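PDB 6JIL: cycloserine biosynthesis protein DcsG from Streptomyces lavendulae, which catalyses the ATP- and magnesium-dependent ring closure of O-ureido-D-serine to the antibiotic D-cycloserine. Local coordinates for residues V51-P56 with L79-P84; A10-I15 with S55-A60. One frame throughout, in Å; residues are numbered along the deposited sequence.

Contact 1 uses the first part of strand 50-55, and contact 2 begins where that strand ends, in the four-stranded parallel sheet near the N-terminus of this ATP-grasp enzyme. Their centres are 14 Å apart, and Ser55 and Pro56 belong to both. Contact 1 pairs the strand with the short edge strand 78-79 and is buried. Contact 2 follows the strand's C-terminal end, where its loop meets the loop after strand 4-8. The second lies nearer the catalytic centre. The Trp57 side chain is about 8 Å from a bound magnesium ion, whereas the Phe53 side chain of contact 1 is about 13 Å from one.

Contact 1: V51-P56 with L79-P84; sequences VVFRSP and LITPMP
Val51 and Leu79 form the parallel bridge that closes a beta-alpha-beta crossover, in which helix 63-76 connects strand 50-55 to the edge strand 78-79. Their CA atoms are 5.0 Å apart, and both side chains lie on the same face of the sheet. Ile80 N donates to Val51 O at 3.1 Å. The bond is nearly straight, with an angle of 174° at the hydrogen. It is the direct backbone bond between 51-56 and 79-84; Val51 is also backbone-bonded to Arg78.

Past this point segment 79-84 leaves the sheet. Phe53 N does not pair with its backbone. Phe53 N donates instead to a water at 2.7 Å, and that water is also hydrogen-bonded to Thr81 OG1. The water therefore joins the strand to the departing loop. The first torsion of Thr81 (chi1 55°) puts OG1 where it meets both this water and the edge of the Phe53 ring.

Near the plane of that ring, Thr81 OG1 is 3.4 Å from Phe53 CD1. Leu79 CD2 comes obliquely against the far end of the ring, 3.6 Å from Phe53 CZ, and also reaches Val51 CB. The selenomethionine Met83, at the start of helix 83-89, brings CE to the ring, also obliquely. Cys70 of helix 63-76 touches both Phe53 and Met83, so the crossover helix packs on this cluster.

Ile80 points toward strand 50-55. Ile80 CG1 lies 3.3 Å from Val52 CG2, a tight apolar contact. Val251 also touches Ile80.

Direct backbone bonding thus gives way to a water bridge where 79-84 leaves the sheet, while Val51, Phe53, Leu79 and Ile80 share most of the apolar packing.

Contact 2: A10-I15 with S55-A60; sequences AVSLPI and SPWTWA
Ser12 and Trp57 meet where the two loops come closest, with their CA atoms 5.8 Å apart. Ser12 OG lies anti to its carbonyl carbon (chi1 -54°) and comes 3.3 Å from Trp57 CB. Ser12 CB packs closely on the backbone of the strand end, 3.0 Å from Ser55 O.

Ile15 touches the benzene part of the indole at CE3 and CZ3. Ile15 CG1 takes the crowded position between the backbone N and the carbonyl carbon (chi1 62°) and lies 3.6 Å from Trp57 CZ3. CD1 continues to Trp57 CE3. The carbonyl of the same residue reaches the ring edge in the plane, with Ile15 O 3.5 Å from Trp57 CZ3. One face of the ring is covered by Ser55 CB, over its centre. At the outer side of the contact, Val11 CB packs on Thr58 CG2 at 3.7 Å.

The next shell bonds to these groups. Asp9 links the two loops: OD2 is hydrogen-bonded to Ser12 OG, and OD1 to Thr58 OG1. Trp57 NE1 is hydrogen-bonded to the backbone oxygen of Glu274, which ties the indole to a third part of the chain. Ile15 N bonds to Ser12 O, turning the loop back on itself.

The Trp57 side chain lies about 5 Å from that of the magnesium ligand Glu271, and about 7 Å from that of Arg220, inferred to be an active-site residue. A tartrate, probably from the crystallisation liquor, is also close to it. Both loops follow the C-terminal ends of neighbouring strands in the parallel sheet of order 33-37, 4-8, 50-55, 78-79, at the N-terminal end of the ATP-grasp enzyme. Parallel alpha/beta sheets commonly place active sites at this edge, and here Trp57 brings it near the magnesium site.

Contact 1: V51-P56 with L79-P84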
ATOM      1  N   VAL A  51      18.181   5.963   2.719  1.00 16.92           N
ATOM      2  CA  VAL A  51      17.440   4.818   3.208  1.00 15.64           C
ATOM      3  C   VAL A  51      16.191   4.606   2.363  1.00 15.26           C
ATOM      4  O   VAL A  51      15.560   5.566   1.932  1.00 14.55           O
ATOM      5  CB  VAL A  51      17.025   5.038   4.685  1.00 14.64           C
ATOM      6  CG1 VAL A  51      16.029   3.992   5.116  1.00 13.11           C
ATOM      7  CG2 VAL A  51      18.259   4.982   5.580  1.00 15.76           C
ATOM      8  N   VAL A  52      15.866   3.342   2.105  1.00 15.78           N
ATOM      9  CA  VAL A  52      14.669   2.974   1.359  1.00 15.86           C
ATOM     10  C   VAL A  52      13.887   1.956   2.183  1.00 17.31           C
ATOM     11  O   VAL A  52      14.443   0.965   2.673  1.00 15.83           O
ATOM     12  CB  VAL A  52      14.988   2.342  -0.018  1.00 16.19           C
ATOM     13  CG1 VAL A  52      13.730   1.714  -0.604  1.00 11.83           C
ATOM     14  CG2 VAL A  52      15.506   3.402  -0.965  1.00 16.13           C
ATOM     15  N   PHE A  53      12.594   2.213   2.345  1.00 16.39           N
ATOM     16  CA  PHE A  53      11.738   1.316   3.107  1.00 15.69           C
ATOM     17  C   PHE A  53      11.184   0.257   2.163  1.00 14.69           C
ATOM     18  O   PHE A  53      10.346   0.537   1.303  1.00 14.13           O
ATOM     19  CB  PHE A  53      10.614   2.110   3.759  1.00 10.95           C
ATOM     20  CG  PHE A  53      11.099   3.226   4.626  1.00 10.95           C
ATOM     21  CD1 PHE A  53      10.822   4.546   4.306  1.00 11.94           C
ATOM     22  CD2 PHE A  53      11.821   2.960   5.776  1.00 10.81           C
ATOM     23  CE1 PHE A  53      11.258   5.585   5.128  1.00  9.42           C
ATOM     24  CE2 PHE A  53      12.255   3.992   6.597  1.00 11.79           C
ATOM     25  CZ  PHE A  53      11.968   5.309   6.266  1.00  9.38           C
ATOM     26  N   ARG A  54      11.668  -0.965   2.328  1.00 13.54           N
ATOM     27  CA  ARG A  54      11.253  -2.053   1.472  1.00 15.28           C
ATOM     28  C   ARG A  54      10.176  -2.942   2.063  1.00 16.33           C
ATOM     29  O   ARG A  54       9.075  -3.025   1.518  1.00 16.58           O
ATOM     30  CB  ARG A  54      12.472  -2.894   1.084  1.00 14.97           C
ATOM     31  CG  ARG A  54      13.418  -2.182   0.123  1.00 14.26           C
ATOM     32  CD  ARG A  54      12.652  -1.767  -1.113  1.00 14.35           C
ATOM     33  NE  ARG A  54      11.846  -2.893  -1.557  1.00 17.56           N
ATOM     34  CZ  ARG A  54      10.582  -2.809  -1.954  1.00 17.41           C
ATOM     35  NH1 ARG A  54       9.964  -1.634  -1.983  1.00 13.41           N
ATOM     36  NH2 ARG A  54       9.920  -3.918  -2.267  1.00 17.59           N
ATOM     37  N   SER A  55      10.479  -3.590   3.183  1.00 15.24           N
ATOM     38  CA  SER A  55       9.519  -4.497   3.784  1.00 14.17           C
ATOM     39  C   SER A  55       9.456  -4.551   5.310  1.00 13.84           C
ATOM     40  O   SER A  55       9.506  -5.634   5.892  1.00 16.01           O
ATOM     41  CB  SER A  55       9.768  -5.903   3.249  1.00 13.90           C
ATOM     42  OG  SER A  55      11.121  -6.270   3.452  1.00 15.42           O
ATOM     43  N   PRO A  56       9.340  -3.390   5.978  1.00 11.27           N
ATOM     44  CA  PRO A  56       9.259  -3.364   7.438  1.00 10.25           C
ATOM     45  C   PRO A  56       7.768  -3.564   7.693  1.00 11.06           C
ATOM     46  O   PRO A  56       7.121  -2.782   8.389  1.00 11.23           O
ATOM     47  CB  PRO A  56       9.704  -1.955   7.755  1.00  9.19           C
ATOM     48  CG  PRO A  56       9.021  -1.183   6.670  1.00  8.81           C
ATOM     49  CD  PRO A  56       9.255  -2.022   5.432  1.00  9.29           C
ATOM     50  N   LEU A  79      16.083  10.214   3.496  1.00 19.81           N
ATOM     51  CA  LEU A  79      15.069   9.207   3.188  1.00 19.95           C
ATOM     52  C   LEU A  79      14.631   9.401   1.734  1.00 20.73           C
ATOM     53  O   LEU A  79      14.256  10.507   1.343  1.00 20.00           O
ATOM     54  CB  LEU A  79      13.852   9.364   4.100  1.00 17.72           C
ATOM     55  CG  LEU A  79      14.069   9.250   5.606  1.00 17.77           C
ATOM     56  CD1 LEU A  79      12.767   9.570   6.302  1.00 15.65           C
ATOM     57  CD2 LEU A  79      14.542   7.842   5.970  1.00 19.34           C
ATOM     58  N   ILE A  80      14.693   8.343   0.930  1.00 20.36           N
ATOM     59  CA  ILE A  80      14.270   8.448  -0.466  1.00 22.96           C
ATOM     60  C   ILE A  80      12.815   8.921  -0.486  1.00 21.65           C
ATOM     61  O   ILE A  80      12.433   9.752  -1.308  1.00 20.72           O
ATOM     62  CB  ILE A  80      14.400   7.100  -1.212  1.00 24.03           C
ATOM     63  CG1 ILE A  80      15.873   6.679  -1.266  1.00 25.17           C
ATOM     64  CG2 ILE A  80      13.853   7.231  -2.618  1.00 24.67           C
ATOM     65  CD1 ILE A  80      16.791   7.736  -1.863  1.00 23.64           C
ATOM     66  N   THR A  81      12.011   8.378   0.422  1.00 20.78           N
ATOM     67  CA  THR A  81      10.617   8.791   0.552  1.00 20.33           C
ATOM     68  C   THR A  81      10.605   9.657   1.808  1.00 20.22           C
ATOM     69  O   THR A  81      10.602   9.133   2.921  1.00 18.99           O
ATOM     70  CB  THR A  81       9.663   7.589   0.756  1.00 19.67           C
ATOM     71  OG1 THR A  81      10.091   6.813   1.884  1.00 19.94           O
ATOM     72  CG2 THR A  81       9.635   6.713  -0.488  1.00 19.95           C
ATOM     73  N   PRO A  82      10.630  10.995   1.643  1.00 21.14           N
ATOM     74  CA  PRO A  82      10.624  11.933   2.773  1.00 20.78           C
ATOM     75  C   PRO A  82       9.405  11.765   3.667  1.00 20.39           C
ATOM     76  O   PRO A  82       8.370  11.272   3.224  1.00 18.05           O
ATOM     77  CB  PRO A  82      10.678  13.300   2.090  1.00 20.93           C
ATOM     78  CG  PRO A  82      10.009  13.043   0.770  1.00 22.21           C
ATOM     79  CD  PRO A  82      10.597  11.724   0.363  1.00 20.30           C
HETATM   80  N   MSE A  83       9.534  12.194   4.921  1.00 21.01           N
HETATM   81  CA  MSE A  83       8.464  12.056   5.905  1.00 22.57           C
HETATM   82  C   MSE A  83       7.053  12.416   5.459  1.00 21.67           C
HETATM   83  O   MSE A  83       6.122  11.640   5.683  1.00 22.84           O
HETATM   84  CB  MSE A  83       8.831  12.814   7.180  1.00 25.22           C
HETATM   85  CG  MSE A  83       9.984  12.165   7.920  1.00 30.51           C
HETATM   86 SE   MSE A  83       9.543  10.376   8.545  1.00 36.60          SE
HETATM   87  CE  MSE A  83       9.820   9.370   6.938  1.00 38.28           C
ATOM     88  N   PRO A  84       6.863  13.588   4.828  1.00 20.04           N
ATOM     89  CA  PRO A  84       5.495  13.912   4.405  1.00 18.81           C
ATOM     90  C   PRO A  84       4.879  12.747   3.626  1.00 18.31           C
ATOM     91  O   PRO A  84       3.745  12.349   3.890  1.00 17.49           O
ATOM     92  CB  PRO A  84       5.686  15.163   3.547  1.00 16.49           C
ATOM     93  CG  PRO A  84       6.846  15.829   4.207  1.00 18.21           C
ATOM     94  CD  PRO A  84       7.794  14.666   4.453  1.00 18.00           C
TER
HETATM   95  O   HOH W   1      11.331   4.153   1.001  1.00 20.31           O

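Contact 2: A10-I15 with S55-A60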
ATOM      1  N   ALA A  10      12.813  -8.803  10.629  1.00 14.14           N
ATOM      2  CA  ALA A  10      12.909 -10.258  10.659  1.00 13.64           C
ATOM      3  C   ALA A  10      11.673 -11.023  10.215  1.00 13.99           C
ATOM      4  O   ALA A  10      11.765 -11.930   9.383  1.00 14.39           O
ATOM      5  CB  ALA A  10      13.344 -10.723  12.051  1.00  9.10           C
ATOM      6  N   VAL A  11      10.519 -10.663  10.760  1.00 14.80           N
ATOM      7  CA  VAL A  11       9.280 -11.357  10.420  1.00 14.80           C
ATOM      8  C   VAL A  11       8.879 -11.225   8.957  1.00 15.75           C
ATOM      9  O   VAL A  11       8.330 -12.153   8.372  1.00 17.32           O
ATOM     10  CB  VAL A  11       8.104 -10.843  11.290  1.00 15.70           C
ATOM     11  CG1 VAL A  11       6.801 -11.492  10.853  1.00 11.42           C
ATOM     12  CG2 VAL A  11       8.379 -11.142  12.767  1.00 15.45           C
ATOM     13  N   SER A  12       9.167 -10.074   8.372  1.00 16.72           N
ATOM     14  CA  SER A  12       8.778  -9.791   6.999  1.00 17.56           C
ATOM     15  C   SER A  12       9.764 -10.173   5.912  1.00 17.06           C
ATOM     16  O   SER A  12       9.361 -10.420   4.780  1.00 16.30           O
ATOM     17  CB  SER A  12       8.451  -8.302   6.871  1.00 18.97           C
ATOM     18  OG  SER A  12       7.490  -7.928   7.846  1.00 23.53           O
ATOM     19  N   LEU A  13      11.049 -10.225   6.249  1.00 16.27           N
ATOM     20  CA  LEU A  13      12.059 -10.547   5.254  1.00 14.99           C
ATOM     21  C   LEU A  13      11.789 -11.824   4.443  1.00 15.11           C
ATOM     22  O   LEU A  13      12.096 -11.882   3.256  1.00 15.95           O
ATOM     23  CB  LEU A  13      13.434 -10.621   5.911  1.00 13.01           C
ATOM     24  CG  LEU A  13      14.606 -10.704   4.930  1.00 13.00           C
ATOM     25  CD1 LEU A  13      14.582  -9.496   4.011  1.00 12.36           C
ATOM     26  CD2 LEU A  13      15.926 -10.775   5.698  1.00 12.10           C
ATOM     27  N   PRO A  14      11.220 -12.864   5.075  1.00 15.15           N
ATOM     28  CA  PRO A  14      10.931 -14.117   4.365  1.00 13.78           C
ATOM     29  C   PRO A  14       9.871 -14.014   3.274  1.00 14.44           C
ATOM     30  O   PRO A  14       9.817 -14.855   2.376  1.00 15.72           O
ATOM     31  CB  PRO A  14      10.498 -15.058   5.485  1.00 13.00           C
ATOM     32  CG  PRO A  14      11.297 -14.566   6.656  1.00 12.91           C
ATOM     33  CD  PRO A  14      11.117 -13.068   6.533  1.00 15.48           C
ATOM     34  N   ILE A  15       9.013 -13.004   3.347  1.00 14.50           N
ATOM     35  CA  ILE A  15       7.988 -12.859   2.322  1.00 15.29           C
ATOM     36  C   ILE A  15       8.249 -11.664   1.409  1.00 14.43           C
ATOM     37  O   ILE A  15       7.364 -11.228   0.686  1.00 12.66           O
ATOM     38  CB  ILE A  15       6.580 -12.724   2.938  1.00 16.02           C
ATOM     39  CG1 ILE A  15       6.511 -11.469   3.811  1.00 17.57           C
ATOM     40  CG2 ILE A  15       6.259 -13.971   3.746  1.00 14.86           C
ATOM     41  CD1 ILE A  15       5.101 -11.019   4.139  1.00 17.44           C
ATOM     42  N   SER A  55      10.479  -3.590   3.183  1.00 15.24           N
ATOM     43  CA  SER A  55       9.519  -4.497   3.784  1.00 14.17           C
ATOM     44  C   SER A  55       9.456  -4.551   5.310  1.00 13.84           C
ATOM     45  O   SER A  55       9.506  -5.634   5.892  1.00 16.01           O
ATOM     46  CB  SER A  55       9.768  -5.903   3.249  1.00 13.90           C
ATOM     47  OG  SER A  55      11.121  -6.270   3.452  1.00 15.42           O
ATOM     48  N   PRO A  56       9.340  -3.390   5.978  1.00 11.27           N
ATOM     49  CA  PRO A  56       9.259  -3.364   7.438  1.00 10.25           C
ATOM     50  C   PRO A  56       7.768  -3.564   7.693  1.00 11.06           C
ATOM     51  O   PRO A  56       7.121  -2.782   8.389  1.00 11.23           O
ATOM     52  CB  PRO A  56       9.704  -1.955   7.755  1.00  9.19           C
ATOM     53  CG  PRO A  56       9.021  -1.183   6.670  1.00  8.81           C
ATOM     54  CD  PRO A  56       9.255  -2.022   5.432  1.00  9.29           C
ATOM     55  N   TRP A  57       7.228  -4.629   7.117  1.00 12.21           N
ATOM     56  CA  TRP A  57       5.798  -4.862   7.188  1.00 14.22           C
ATOM     57  C   TRP A  57       5.112  -5.100   8.520  1.00 15.11           C
ATOM     58  O   TRP A  57       3.879  -5.135   8.573  1.00 12.88           O
ATOM     59  CB  TRP A  57       5.413  -5.934   6.169  1.00 12.73           C
ATOM     60  CG  TRP A  57       5.746  -5.491   4.759  1.00 13.62           C
ATOM     61  CD1 TRP A  57       5.714  -4.210   4.270  1.00 14.99           C
ATOM     62  CD2 TRP A  57       6.154  -6.321   3.667  1.00 11.70           C
ATOM     63  NE1 TRP A  57       6.083  -4.192   2.948  1.00 14.20           N
ATOM     64  CE2 TRP A  57       6.356  -5.475   2.550  1.00 13.09           C
ATOM     65  CE3 TRP A  57       6.367  -7.695   3.520  1.00 11.31           C
ATOM     66  CZ2 TRP A  57       6.762  -5.961   1.307  1.00 12.60           C
ATOM     67  CZ3 TRP A  57       6.775  -8.181   2.279  1.00 11.98           C
ATOM     68  CH2 TRP A  57       6.966  -7.314   1.191  1.00 12.30           C
ATOM     69  N   THR A  58       5.878  -5.242   9.597  1.00 15.52           N
ATOM     70  CA  THR A  58       5.233  -5.422  10.889  1.00 16.75           C
ATOM     71  C   THR A  58       4.816  -4.041  11.403  1.00 16.53           C
ATOM     72  O   THR A  58       4.298  -3.915  12.509  1.00 17.15           O
ATOM     73  CB  THR A  58       6.161  -6.110  11.935  1.00 16.86           C
ATOM     74  OG1 THR A  58       7.351  -5.337  12.124  1.00 16.25           O
ATOM     75  CG2 THR A  58       6.525  -7.506  11.475  1.00 16.07           C
ATOM     76  N   TRP A  59       5.040  -3.007  10.596  1.00 17.08           N
ATOM     77  CA  TRP A  59       4.658  -1.660  11.006  1.00 17.76           C
ATOM     78  C   TRP A  59       3.153  -1.635  11.211  1.00 18.85           C
ATOM     79  O   TRP A  59       2.635  -0.815  11.971  1.00 19.79           O
ATOM     80  CB  TRP A  59       5.049  -0.611   9.953  1.00 17.52           C
ATOM     81  CG  TRP A  59       4.263  -0.675   8.666  1.00 16.59           C
ATOM     82  CD1 TRP A  59       4.613  -1.328   7.514  1.00 16.19           C
ATOM     83  CD2 TRP A  59       2.980  -0.088   8.414  1.00 15.20           C
ATOM     84  NE1 TRP A  59       3.629  -1.187   6.566  1.00 12.49           N
ATOM     85  CE2 TRP A  59       2.614  -0.432   7.091  1.00 13.64           C
ATOM     86  CE3 TRP A  59       2.103   0.693   9.177  1.00 13.00           C
ATOM     87  CZ2 TRP A  59       1.406  -0.023   6.517  1.00 12.68           C
ATOM     88  CZ3 TRP A  59       0.901   1.097   8.605  1.00 13.34           C
ATOM     89  CH2 TRP A  59       0.566   0.737   7.287  1.00 12.48           C
ATOM     90  N   ALA A  60       2.457  -2.541  10.528  1.00 17.51           N
ATOM     91  CA  ALA A  60       1.006  -2.641  10.634  1.00 17.37           C
ATOM     92  C   ALA A  60       0.577  -3.064  12.034  1.00 18.89           C
ATOM     93  O   ALA A  60      -0.581  -2.895  12.403  1.00 18.62           O
ATOM     94  CB  ALA A  60       0.470  -3.635   9.612  1.00 16.26           C
TER